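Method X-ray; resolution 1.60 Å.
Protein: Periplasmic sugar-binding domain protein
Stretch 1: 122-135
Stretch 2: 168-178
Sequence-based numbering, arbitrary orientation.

Stretch 1 122-135: DEEAGYRMLKELLH
Stretch 2 (168-178) RRALAEHPQVH

Contact between helix 122-135 and the stretch 168-178 of the same chain, burying 579 Å² in total. In the backbone, Arg168 to Leu171 are helical (phi/psi near -65/-38), and the two helices run in broadly the same direction, their axes 38° apart and 8.3 Å at closest approach. Tyr127 CA and Ala170 CA are nearest across the contact, 5.5 Å apart. A type I turn from His174 to Val177, closed by Val177 N to His174 O (2.9 Å), leads into a strand at 177-178, with Leu134 CA 8.8 Å from Val177 CA.

Among the charged and aromatic contacts, Arg169 (chi1 m, chi2 t, chi3 p) points toward the first helix and serves two partners. Arg169 NH1 donates to Glu123 OE2 (3.0 Å, angle 136°) in a salt bridge that the extended Glu123 (chi1 t, chi2 t) reaches from a sideways CB. The Arg169 guanidinium also lies flat on the Tyr127 ring (chi1 t, chi2 71°), planes at 16°, with Arg169 CZ 4.3 Å from the ring centroid in a cation-pi contact. Leu134 CD1 sits over the His174 ring (chi1 m, chi2 -82°), 3.8 Å from its centroid, a CH-pi contact.

Among the polar contacts, Tyr127 OH donates to Glu173 OE1 (2.7 Å; Glu173 chi1 m, chi2 t); Glu173 OE1 lies at the ring edge, while Arg169 lies over one face. One water accepts from Lys131 NZ (2.6 Å; chi1 m, t, p, p), donates to Glu173 OE1 (2.6 Å) and hydrogen-bonds with His174 NE2 (2.9 Å), linking side chains too far apart for direct bonds: Lys131 NZ is 4.5 Å from Glu173 OE1 and 4.2 Å from His174 NE2.

In the apolar packing, Ala170 CB meets Tyr127 CD1 (3.7 Å) and Leu130 CD2 (3.6 Å; Leu130 chi1 t, chi2 p). Leu130 CD2 also touches Leu171 CD2 (3.6 Å; m, t). Leu134 CD2 (m, t) packs on Val177 CG2 (3.5 Å; chi1 t).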

# COMPACT_ATOMS: atom_id res chain seq x y z
N ASP A 122 4.74 1.26 5.72
CA ASP A 122 5.40 0.42 4.72
C ASP A 122 6.70 -0.22 5.22
O ASP A 122 6.97 -1.38 4.93
CB ASP A 122 5.71 1.23 3.46
CG ASP A 122 4.49 1.43 2.56
OD1 ASP A 122 3.87 0.42 2.17
OD2 ASP A 122 4.16 2.59 2.24
N GLU A 123 7.51 0.53 5.96
CA GLU A 123 8.77 -0.03 6.45
C GLU A 123 8.50 -1.24 7.35
O GLU A 123 9.17 -2.27 7.22
CB GLU A 123 9.56 1.02 7.22
CG GLU A 123 11.01 0.63 7.49
CD GLU A 123 11.79 1.72 8.19
OE1 GLU A 123 11.64 2.90 7.80
OE2 GLU A 123 12.57 1.41 9.12
N GLU A 124 7.53 -1.12 8.24
CA GLU A 124 7.20 -2.23 9.13
C GLU A 124 6.77 -3.44 8.32
O GLU A 124 7.15 -4.57 8.63
CB GLU A 124 6.06 -1.83 10.09
CG GLU A 124 5.59 -2.97 10.99
CD GLU A 124 6.60 -3.35 12.06
OE1 GLU A 124 7.80 -3.00 11.94
OE2 GLU A 124 6.20 -4.02 13.04
N ALA A 125 6.01 -3.22 7.26
CA ALA A 125 5.55 -4.32 6.41
C ALA A 125 6.73 -5.07 5.78
O ALA A 125 6.75 -6.31 5.75
CB ALA A 125 4.61 -3.81 5.34
N GLY A 126 7.71 -4.32 5.28
CA GLY A 126 8.87 -4.94 4.66
C GLY A 126 9.68 -5.72 5.66
O GLY A 126 10.19 -6.81 5.38
N TYR A 127 9.82 -5.16 6.85
CA TYR A 127 10.57 -5.79 7.93
C TYR A 127 9.85 -7.06 8.38
O TYR A 127 10.44 -8.14 8.44
CB TYR A 127 10.67 -4.81 9.10
CG TYR A 127 11.34 -5.34 10.34
CD1 TYR A 127 12.71 -5.59 10.37
CD2 TYR A 127 10.61 -5.57 11.51
CE1 TYR A 127 13.34 -6.03 11.52
CE2 TYR A 127 11.23 -6.01 12.67
CZ TYR A 127 12.60 -6.24 12.67
OH TYR A 127 13.21 -6.70 13.82
N ARG A 128 8.57 -6.93 8.69
CA ARG A 128 7.78 -8.06 9.17
C ARG A 128 7.70 -9.21 8.17
O ARG A 128 7.67 -10.37 8.57
CB ARG A 128 6.38 -7.60 9.57
CG ARG A 128 6.36 -6.77 10.85
CD ARG A 128 6.83 -7.60 12.04
NE ARG A 128 7.20 -6.77 13.19
CZ ARG A 128 7.87 -7.22 14.24
NH1 ARG A 128 8.24 -8.50 14.30
NH2 ARG A 128 8.18 -6.40 15.24
N MSE A 129 7.69 -8.90 6.88
CA MSE A 129 7.62 -9.99 5.91
C MSE A 129 8.80 -10.94 6.03
O MSE A 129 8.61 -12.15 6.02
CB MSE A 129 7.54 -9.47 4.47
CG MSE A 129 6.15 -8.97 4.09
SE MSE A 129 5.97 -8.73 2.17
CE MSE A 129 7.08 -7.14 1.95
N LEU A 130 10.01 -10.41 6.16
CA LEU A 130 11.16 -11.30 6.28
C LEU A 130 11.13 -12.03 7.61
O LEU A 130 11.40 -13.23 7.66
CB LEU A 130 12.48 -10.54 6.12
CG LEU A 130 13.68 -11.50 6.02
CD1 LEU A 130 13.51 -12.40 4.81
CD2 LEU A 130 14.97 -10.73 5.92
N LYS A 131 10.81 -11.32 8.70
CA LYS A 131 10.76 -11.97 10.01
C LYS A 131 9.74 -13.11 10.01
O LYS A 131 10.01 -14.19 10.56
CB LYS A 131 10.41 -10.96 11.11
CG LYS A 131 11.55 -10.02 11.45
CD LYS A 131 11.24 -9.18 12.68
CE LYS A 131 11.18 -10.02 13.95
NZ LYS A 131 12.50 -10.58 14.34
N GLU A 132 8.59 -12.89 9.39
CA GLU A 132 7.55 -13.91 9.31
C GLU A 132 7.99 -15.09 8.46
O GLU A 132 7.75 -16.25 8.82
CB GLU A 132 6.26 -13.31 8.73
CG GLU A 132 5.46 -12.49 9.71
CD GLU A 132 4.81 -13.36 10.77
OE1 GLU A 132 3.92 -14.15 10.42
OE2 GLU A 132 5.21 -13.25 11.95
N LEU A 133 8.62 -14.81 7.33
CA LEU A 133 9.10 -15.88 6.45
C LEU A 133 10.11 -16.74 7.20
O LEU A 133 10.07 -17.97 7.13
CB LEU A 133 9.73 -15.30 5.19
CG LEU A 133 8.79 -14.72 4.12
CD1 LEU A 133 9.63 -14.05 3.04
CD2 LEU A 133 7.93 -15.84 3.52
N LEU A 134 11.03 -16.08 7.91
CA LEU A 134 12.05 -16.79 8.66
C LEU A 134 11.41 -17.65 9.74
O LEU A 134 11.84 -18.78 9.99
CB LEU A 134 13.03 -15.80 9.29
CG LEU A 134 14.11 -15.28 8.34
CD1 LEU A 134 14.89 -14.15 9.01
CD2 LEU A 134 15.03 -16.42 7.96
N HIS A 135 10.38 -17.12 10.38
CA HIS A 135 9.70 -17.86 11.43
C HIS A 135 9.06 -19.14 10.89
O HIS A 135 9.18 -20.21 11.49
CB HIS A 135 8.63 -17.01 12.10
CG HIS A 135 7.98 -17.68 13.26
ND1 HIS A 135 8.67 -17.97 14.43
CD2 HIS A 135 6.73 -18.18 13.43
CE1 HIS A 135 7.87 -18.62 15.25
NE2 HIS A 135 6.69 -18.77 14.67
N ARG A 168 15.99 -4.58 4.61
CA ARG A 168 17.40 -4.41 4.95
C ARG A 168 17.62 -4.47 6.46
O ARG A 168 18.63 -5.01 6.91
CB ARG A 168 17.93 -3.07 4.41
CG ARG A 168 17.89 -2.95 2.89
CD ARG A 168 18.91 -3.86 2.21
NE ARG A 168 18.83 -3.74 0.75
CZ ARG A 168 19.59 -4.43 -0.10
NH1 ARG A 168 20.50 -5.28 0.36
NH2 ARG A 168 19.43 -4.29 -1.41
N ARG A 169 16.69 -3.93 7.23
CA ARG A 169 16.82 -3.96 8.68
C ARG A 169 16.75 -5.41 9.17
O ARG A 169 17.53 -5.81 10.04
CB ARG A 169 15.74 -3.12 9.34
CG ARG A 169 16.04 -1.63 9.35
CD ARG A 169 14.87 -0.87 9.94
NE ARG A 169 14.35 -1.55 11.13
CZ ARG A 169 13.06 -1.66 11.41
NH1 ARG A 169 12.15 -1.15 10.60
NH2 ARG A 169 12.68 -2.32 12.50
N ALA A 170 15.84 -6.19 8.61
CA ALA A 170 15.70 -7.59 9.00
C ALA A 170 16.93 -8.38 8.59
O ALA A 170 17.39 -9.26 9.32
CB ALA A 170 14.44 -8.19 8.36
N LEU A 171 17.48 -8.09 7.41
CA LEU A 171 18.68 -8.79 6.96
C LEU A 171 19.87 -8.51 7.86
O LEU A 171 20.71 -9.38 8.08
CB LEU A 171 19.03 -8.40 5.52
CG LEU A 171 18.09 -8.95 4.44
CD1 LEU A 171 18.44 -8.32 3.10
CD2 LEU A 171 18.21 -10.47 4.36
N ALA A 172 19.96 -7.29 8.39
CA ALA A 172 21.07 -6.95 9.26
C ALA A 172 21.01 -7.72 10.57
O ALA A 172 22.03 -7.94 11.21
CB ALA A 172 21.07 -5.45 9.54
N GLU A 173 19.80 -8.12 10.96
CA GLU A 173 19.60 -8.85 12.20
C GLU A 173 19.76 -10.36 12.02
O GLU A 173 19.84 -11.09 13.00
CB GLU A 173 18.22 -8.54 12.77
CG GLU A 173 18.01 -7.06 13.05
CD GLU A 173 16.60 -6.71 13.49
OE1 GLU A 173 15.71 -7.57 13.41
OE2 GLU A 173 16.40 -5.55 13.91
N HIS A 174 19.81 -10.80 10.77
CA HIS A 174 19.92 -12.22 10.46
C HIS A 174 20.99 -12.52 9.41
O HIS A 174 20.68 -12.80 8.26
CB HIS A 174 18.56 -12.74 9.99
CG HIS A 174 17.50 -12.63 11.04
ND1 HIS A 174 17.34 -13.57 12.03
CD2 HIS A 174 16.59 -11.66 11.29
CE1 HIS A 174 16.38 -13.17 12.86
NE2 HIS A 174 15.92 -12.02 12.43
N PRO A 175 22.27 -12.48 9.81
CA PRO A 175 23.37 -12.75 8.89
C PRO A 175 23.32 -14.11 8.21
O PRO A 175 23.98 -14.31 7.18
CB PRO A 175 24.61 -12.55 9.76
CG PRO A 175 24.12 -12.82 11.15
CD PRO A 175 22.77 -12.17 11.17
N GLN A 176 22.55 -15.05 8.75
CA GLN A 176 22.45 -16.38 8.15
C GLN A 176 21.66 -16.30 6.83
O GLN A 176 21.80 -17.17 5.97
CB GLN A 176 21.76 -17.36 9.10
CG GLN A 176 21.52 -18.73 8.48
CD GLN A 176 21.00 -19.75 9.47
OE1 GLN A 176 20.06 -19.49 10.22
NE2 GLN A 176 21.60 -20.93 9.46
N VAL A 177 20.84 -15.26 6.69
CA VAL A 177 20.06 -15.08 5.47
C VAL A 177 20.96 -14.42 4.43
O VAL A 177 21.57 -13.38 4.68
CB VAL A 177 18.82 -14.19 5.71
CG1 VAL A 177 18.06 -13.99 4.40
CG2 VAL A 177 17.91 -14.84 6.75
N HIS A 178 21.04 -15.03 3.25
CA HIS A 178 21.87 -14.50 2.19
C HIS A 178 21.04 -14.03 1.00
O HIS A 178 20.52 -14.85 0.24
CB HIS A 178 22.87 -15.56 1.74
CG HIS A 178 23.75 -16.05 2.85
ND1 HIS A 178 24.40 -17.27 2.80
CD2 HIS A 178 24.08 -15.50 4.04
CE1 HIS A 178 25.09 -17.44 3.91
NE2 HIS A 178 24.91 -16.38 4.68
O HOH W 1 15.03 -9.93 14.23